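Local coordinates for Pol protein (Human T-cell leukemia virus type I, PDB 6TJU) that forms the C-terminal, SH3-like domain of the viral integrase and probably binds DNA during integration of the viral genome, at residues W25-A39 with A48-A60. Sequence-based numbering, arbitrary orientation.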
loop_
_atom_site.group_PDB
_atom_site.type_symbol
_atom_site.label_atom_id
_atom_site.label_comp_id
_atom_site.label_asym_id
_atom_site.label_seq_id
_atom_site.Cartn_x
_atom_site.Cartn_y
_atom_site.Cartn_z
ATOM N N TRP A 25 -2.524 -10.555 -3.518
ATOM C CA TRP A 25 -2.402 -9.099 -3.399
ATOM C C TRP A 25 -3.619 -8.567 -2.619
ATOM O O TRP A 25 -4.704 -9.214 -2.622
ATOM C CB TRP A 25 -2.253 -8.491 -4.769
ATOM C CG TRP A 25 -0.954 -8.739 -5.448
ATOM C CD1 TRP A 25 -0.703 -9.646 -6.441
ATOM C CD2 TRP A 25 0.267 -8.011 -5.260
ATOM N NE1 TRP A 25 0.594 -9.560 -6.853
ATOM C CE2 TRP A 25 1.227 -8.586 -6.127
ATOM C CE3 TRP A 25 0.654 -6.967 -4.421
ATOM C CZ2 TRP A 25 2.535 -8.121 -6.198
ATOM C CZ3 TRP A 25 1.972 -6.547 -4.437
ATOM C CH2 TRP A 25 2.882 -7.086 -5.337
ATOM N N LYS A 26 -3.392 -7.494 -1.870
ATOM C CA LYS A 26 -4.418 -6.784 -1.090
ATOM C C LYS A 26 -4.530 -5.386 -1.759
ATOM O O LYS A 26 -3.590 -4.926 -2.466
ATOM C CB LYS A 26 -4.075 -6.859 0.423
ATOM N N GLY A 27 -5.666 -4.739 -1.608
ATOM C CA GLY A 27 -5.837 -3.338 -2.064
ATOM C C GLY A 27 -6.475 -3.251 -3.444
ATOM O O GLY A 27 -7.220 -4.160 -3.850
ATOM N N PRO A 28 -6.189 -2.189 -4.251
ATOM C CA PRO A 28 -5.294 -1.088 -3.904
ATOM C C PRO A 28 -5.786 -0.247 -2.723
ATOM O O PRO A 28 -7.014 -0.214 -2.470
ATOM C CB PRO A 28 -5.278 -0.211 -5.168
ATOM C CG PRO A 28 -5.688 -1.138 -6.278
ATOM C CD PRO A 28 -6.662 -2.089 -5.634
ATOM N N GLN A 29 -4.856 0.362 -2.021
ATOM C CA GLN A 29 -5.098 1.282 -0.896
ATOM C C GLN A 29 -4.352 2.580 -1.179
ATOM O O GLN A 29 -3.200 2.553 -1.705
ATOM C CB GLN A 29 -4.551 0.764 0.443
ATOM C CG GLN A 29 -5.477 -0.130 1.217
ATOM C CD GLN A 29 -6.834 0.474 1.485
ATOM O OE1 GLN A 29 -7.036 1.695 1.599
ATOM N NE2 GLN A 29 -7.775 -0.432 1.572
ATOM N N GLU A 30 -4.943 3.681 -0.764
ATOM C CA GLU A 30 -4.288 5.019 -0.807
ATOM C C GLU A 30 -3.182 5.093 0.256
ATOM O O GLU A 30 -3.434 4.781 1.438
ATOM C CB GLU A 30 -5.315 6.122 -0.617
ATOM C CG GLU A 30 -4.749 7.525 -0.744
ATOM C CD GLU A 30 -5.815 8.554 -0.469
ATOM O OE1 GLU A 30 -6.892 8.182 0.020
ATOM O OE2 GLU A 30 -5.570 9.693 -0.737
ATOM N N ALA A 31 -1.966 5.431 -0.166
ATOM C CA ALA A 31 -0.800 5.556 0.738
ATOM C C ALA A 31 -1.020 6.796 1.604
ATOM O O ALA A 31 -1.540 7.825 1.083
ATOM C CB ALA A 31 0.507 5.605 -0.026
ATOM N N LEU A 32 -0.727 6.669 2.900
ATOM C CA LEU A 32 -0.907 7.776 3.865
ATOM C C LEU A 32 0.358 8.609 3.855
ATOM O O LEU A 32 0.259 9.793 4.053
ATOM C CB LEU A 32 -1.150 7.227 5.263
ATOM C CG LEU A 32 -2.424 6.407 5.449
ATOM C CD1 LEU A 32 -2.547 5.977 6.884
ATOM C CD2 LEU A 32 -3.685 7.163 5.013
ATOM N N GLN A 33 1.507 7.970 3.661
ATOM C CA GLN A 33 2.765 8.681 3.407
ATOM C C GLN A 33 3.705 7.773 2.647
ATOM O O GLN A 33 3.531 6.524 2.748
ATOM C CB GLN A 33 3.414 9.098 4.718
ATOM C CG GLN A 33 4.268 10.338 4.551
ATOM C CD GLN A 33 4.419 10.875 5.935
ATOM O OE1 GLN A 33 5.471 10.750 6.542
ATOM N NE2 GLN A 33 3.306 11.351 6.467
ATOM N N GLU A 34 4.657 8.418 1.959
ATOM C CA GLU A 34 5.769 7.813 1.174
ATOM C C GLU A 34 7.138 8.228 1.756
ATOM O O GLU A 34 7.299 9.366 2.175
ATOM C CB GLU A 34 5.717 8.321 -0.267
ATOM C CG GLU A 34 4.341 8.349 -0.866
ATOM C CD GLU A 34 4.143 7.187 -1.796
ATOM O OE1 GLU A 34 3.170 7.191 -2.579
ATOM O OE2 GLU A 34 4.988 6.292 -1.713
ATOM N N ALA A 35 8.113 7.329 1.739
ATOM C CA ALA A 35 9.504 7.566 2.153
ATOM C C ALA A 35 10.388 6.789 1.199
ATOM O O ALA A 35 9.829 6.057 0.360
ATOM C CB ALA A 35 9.687 7.099 3.571
ATOM N N ALA A 36 11.706 6.912 1.354
ATOM C CA ALA A 36 12.676 6.188 0.515
ATOM C C ALA A 36 12.450 4.695 0.741
ATOM O O ALA A 36 12.489 4.241 1.886
ATOM C CB ALA A 36 14.103 6.605 0.854
ATOM N N GLY A 37 12.136 3.980 -0.314
ATOM C CA GLY A 37 11.988 2.512 -0.268
ATOM C C GLY A 37 10.720 1.970 0.393
ATOM O O GLY A 37 10.675 0.722 0.539
ATOM N N ALA A 38 9.726 2.786 0.790
ATOM C CA ALA A 38 8.501 2.261 1.449
ATOM C C ALA A 38 7.326 3.241 1.373
ATOM O O ALA A 38 7.555 4.454 1.283
ATOM C CB ALA A 38 8.783 1.882 2.889
ATOM N N ALA A 39 6.099 2.709 1.421
ATOM C CA ALA A 39 4.876 3.528 1.562
ATOM C C ALA A 39 4.133 3.101 2.822
ATOM O O ALA A 39 4.180 1.886 3.207
ATOM C CB ALA A 39 4.002 3.395 0.339
ATOM N N ALA A 48 -1.337 0.905 10.431
ATOM C CA ALA A 48 -0.659 1.075 9.136
ATOM C C ALA A 48 0.802 0.620 9.238
ATOM O O ALA A 48 1.470 0.658 10.322
ATOM C CB ALA A 48 -0.793 2.489 8.681
ATOM N N GLN A 49 1.293 0.177 8.105
ATOM C CA GLN A 49 2.590 -0.496 8.012
ATOM C C GLN A 49 3.343 0.156 6.860
ATOM O O GLN A 49 2.717 0.543 5.830
ATOM C CB GLN A 49 2.381 -1.993 7.843
ATOM C CG GLN A 49 3.662 -2.778 8.070
ATOM C CD GLN A 49 3.357 -4.226 8.339
ATOM O OE1 GLN A 49 2.193 -4.606 8.504
ATOM N NE2 GLN A 49 4.400 -5.040 8.375
ATOM N N TRP A 50 4.634 0.343 7.091
ATOM C CA TRP A 50 5.622 0.762 6.087
ATOM C C TRP A 50 5.957 -0.465 5.236
ATOM O O TRP A 50 6.582 -1.415 5.749
ATOM C CB TRP A 50 6.843 1.360 6.785
ATOM C CG TRP A 50 6.590 2.706 7.371
ATOM C CD1 TRP A 50 6.430 3.025 8.690
ATOM C CD2 TRP A 50 6.541 3.932 6.642
ATOM N NE1 TRP A 50 6.260 4.376 8.832
ATOM C CE2 TRP A 50 6.312 4.956 7.584
ATOM C CE3 TRP A 50 6.666 4.253 5.285
ATOM C CZ2 TRP A 50 6.215 6.299 7.207
ATOM C CZ3 TRP A 50 6.550 5.577 4.916
ATOM C CH2 TRP A 50 6.306 6.579 5.858
ATOM N N ILE A 51 5.455 -0.475 4.006
ATOM C CA ILE A 51 5.625 -1.604 3.060
ATOM C C ILE A 51 6.735 -1.207 2.115
ATOM O O ILE A 51 6.647 -0.165 1.466
ATOM C CB ILE A 51 4.360 -1.950 2.256
ATOM C CG1 ILE A 51 3.092 -2.010 3.105
ATOM C CG2 ILE A 51 4.607 -3.242 1.489
ATOM C CD1 ILE A 51 3.084 -3.171 4.062
ATOM N N PRO A 52 7.760 -2.067 1.984
ATOM C CA PRO A 52 8.838 -1.796 1.051
ATOM C C PRO A 52 8.286 -1.896 -0.377
ATOM O O PRO A 52 7.322 -2.654 -0.594
ATOM C CB PRO A 52 9.863 -2.884 1.352
ATOM C CG PRO A 52 9.035 -4.023 1.874
ATOM C CD PRO A 52 7.904 -3.384 2.648
ATOM N N TRP A 53 8.939 -1.160 -1.290
ATOM C CA TRP A 53 8.566 -1.063 -2.720
ATOM C C TRP A 53 8.431 -2.450 -3.363
ATOM O O TRP A 53 7.567 -2.593 -4.236
ATOM C CB TRP A 53 9.555 -0.192 -3.495
ATOM C CG TRP A 53 9.446 1.257 -3.159
ATOM C CD1 TRP A 53 8.422 1.890 -2.499
ATOM C CD2 TRP A 53 10.397 2.263 -3.528
ATOM N NE1 TRP A 53 8.706 3.224 -2.381
ATOM C CE2 TRP A 53 9.897 3.480 -3.027
ATOM C CE3 TRP A 53 11.612 2.254 -4.240
ATOM C CZ2 TRP A 53 10.592 4.679 -3.223
ATOM C CZ3 TRP A 53 12.301 3.438 -4.423
ATOM C CH2 TRP A 53 11.785 4.636 -3.921
ATOM N N ARG A 54 9.294 -3.412 -3.020
ATOM C CA ARG A 54 9.286 -4.716 -3.691
ATOM C C ARG A 54 7.946 -5.402 -3.393
ATOM O O ARG A 54 7.578 -6.230 -4.180
ATOM C CB ARG A 54 10.513 -5.553 -3.309
ATOM C CG ARG A 54 10.492 -6.061 -1.880
ATOM C CD ARG A 54 11.606 -7.053 -1.638
ATOM N NE ARG A 54 11.222 -7.719 -0.415
ATOM C CZ ARG A 54 11.393 -7.183 0.785
ATOM N NH1 ARG A 54 12.030 -6.014 0.922
ATOM N NH2 ARG A 54 10.948 -7.842 1.848
ATOM N N LEU A 55 7.227 -5.041 -2.328
ATOM C CA LEU A 55 5.890 -5.618 -2.026
ATOM C C LEU A 55 4.723 -4.689 -2.405
ATOM O O LEU A 55 3.598 -4.862 -1.860
ATOM C CB LEU A 55 5.885 -6.016 -0.555
ATOM C CG LEU A 55 6.929 -7.078 -0.226
ATOM C CD1 LEU A 55 7.011 -7.244 1.272
ATOM C CD2 LEU A 55 6.646 -8.417 -0.898
ATOM N N LEU A 56 4.965 -3.771 -3.342
ATOM C CA LEU A 56 3.958 -2.808 -3.836
ATOM C C LEU A 56 3.850 -2.868 -5.351
ATOM O O LEU A 56 4.839 -3.153 -6.040
ATOM C CB LEU A 56 4.306 -1.376 -3.441
ATOM C CG LEU A 56 4.321 -1.107 -1.946
ATOM C CD1 LEU A 56 4.729 0.338 -1.714
ATOM C CD2 LEU A 56 2.945 -1.394 -1.371
ATOM N N LYS A 57 2.642 -2.580 -5.822
ATOM C CA LYS A 57 2.410 -2.317 -7.257
ATOM C C LYS A 57 1.558 -1.055 -7.341
ATOM O O LYS A 57 0.506 -1.001 -6.688
ATOM C CB LYS A 57 1.764 -3.511 -7.985
ATOM C CG LYS A 57 2.578 -4.789 -8.073
ATOM C CD LYS A 57 3.698 -4.762 -9.078
ATOM C CE LYS A 57 4.409 -6.092 -9.082
ATOM N NZ LYS A 57 5.507 -6.111 -10.081
ATOM N N ARG A 58 2.021 -0.082 -8.117
ATOM C CA ARG A 58 1.355 1.223 -8.341
ATOM C C ARG A 58 0.086 1.052 -9.206
ATOM O O ARG A 58 0.168 0.731 -10.427
ATOM C CB ARG A 58 2.407 2.152 -8.945
ATOM C CG ARG A 58 1.872 3.502 -9.373
ATOM C CD ARG A 58 1.429 4.299 -8.187
ATOM N NE ARG A 58 1.323 5.682 -8.607
ATOM C CZ ARG A 58 2.345 6.513 -8.727
ATOM N NH1 ARG A 58 3.574 6.103 -8.471
ATOM N NH2 ARG A 58 2.126 7.758 -9.106
ATOM N N ALA A 59 -1.076 1.321 -8.615
ATOM C CA ALA A 59 -2.367 1.333 -9.317
ATOM C C ALA A 59 -2.626 2.730 -9.850
ATOM O O ALA A 59 -2.027 3.645 -9.344
ATOM C CB ALA A 59 -3.470 0.884 -8.387
ATOM N N ALA A 60 -3.493 2.852 -10.854
ATOM C CA ALA A 60 -3.943 4.162 -11.384
ATOM C C ALA A 60 -4.697 4.887 -10.274
ATOM O O ALA A 60 -5.407 4.239 -9.514
ATOM C CB ALA A 60 -4.823 3.983 -12.605
HETATM O O HOH W 1 7.770 5.530 -1.479
#
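Trp50 reaches across the neighbouring strand with the six-membered part of its indole, bringing CZ3 to 3.7 Å from the Ala35 methyl CB and CH2 to 4.0 Å from Gln33 CB. Its CG lies beside the backbone N (chi1 -73°), which turns the six-membered ring towards strand 33-35; Ala38 CB makes a further apolar contact with CE3, while Ala38 O lies in plane at the ring's edge. Next to Trp50 in the sequence, Ile51 pairs with Ala39 through two backbone hydrogen bonds, the nearly straight one running from Ile51 N to Ala39 O (2.8 Å, 173°). This is the antiparallel hairpin of strands 38-42 and 48-52, to which strand 33-35 adds the third strand of a sheet in the SH3-like DNA-binding domain of integrase. The Ala39 methyl CB packs against Leu56 CD1 (3.8 Å), tying the hairpin to strand 56-59. Where strand 48-52 gives way to a 3-10 turn, Trp53 N bonds to Gly37 O at 3.1 Å, approaching from above the carbonyl plane. Gly37, in the type II turn from Ala35 to Ala38, lies over one face of the Trp53 ring, its CA 3.7 Å from the centroid of the six-membered ring in a CH-pi contact. From the ring edge NE1 donates to a water at 2.6 Å, and Glu34 OE2 and Ala35 O are further partners of that water; Glu34 OE1 is hydrogen-bonded to Tyr13 OH. Nearer the start of segment 25-39, Lys57 CG lies over one face of Trp25, 4.0 Å from the centroid of its six-membered ring, in a CH-pi contact, while Leu55 O and Leu56 N sit at its edge. Lys16 makes a cation-pi contact with the same indole.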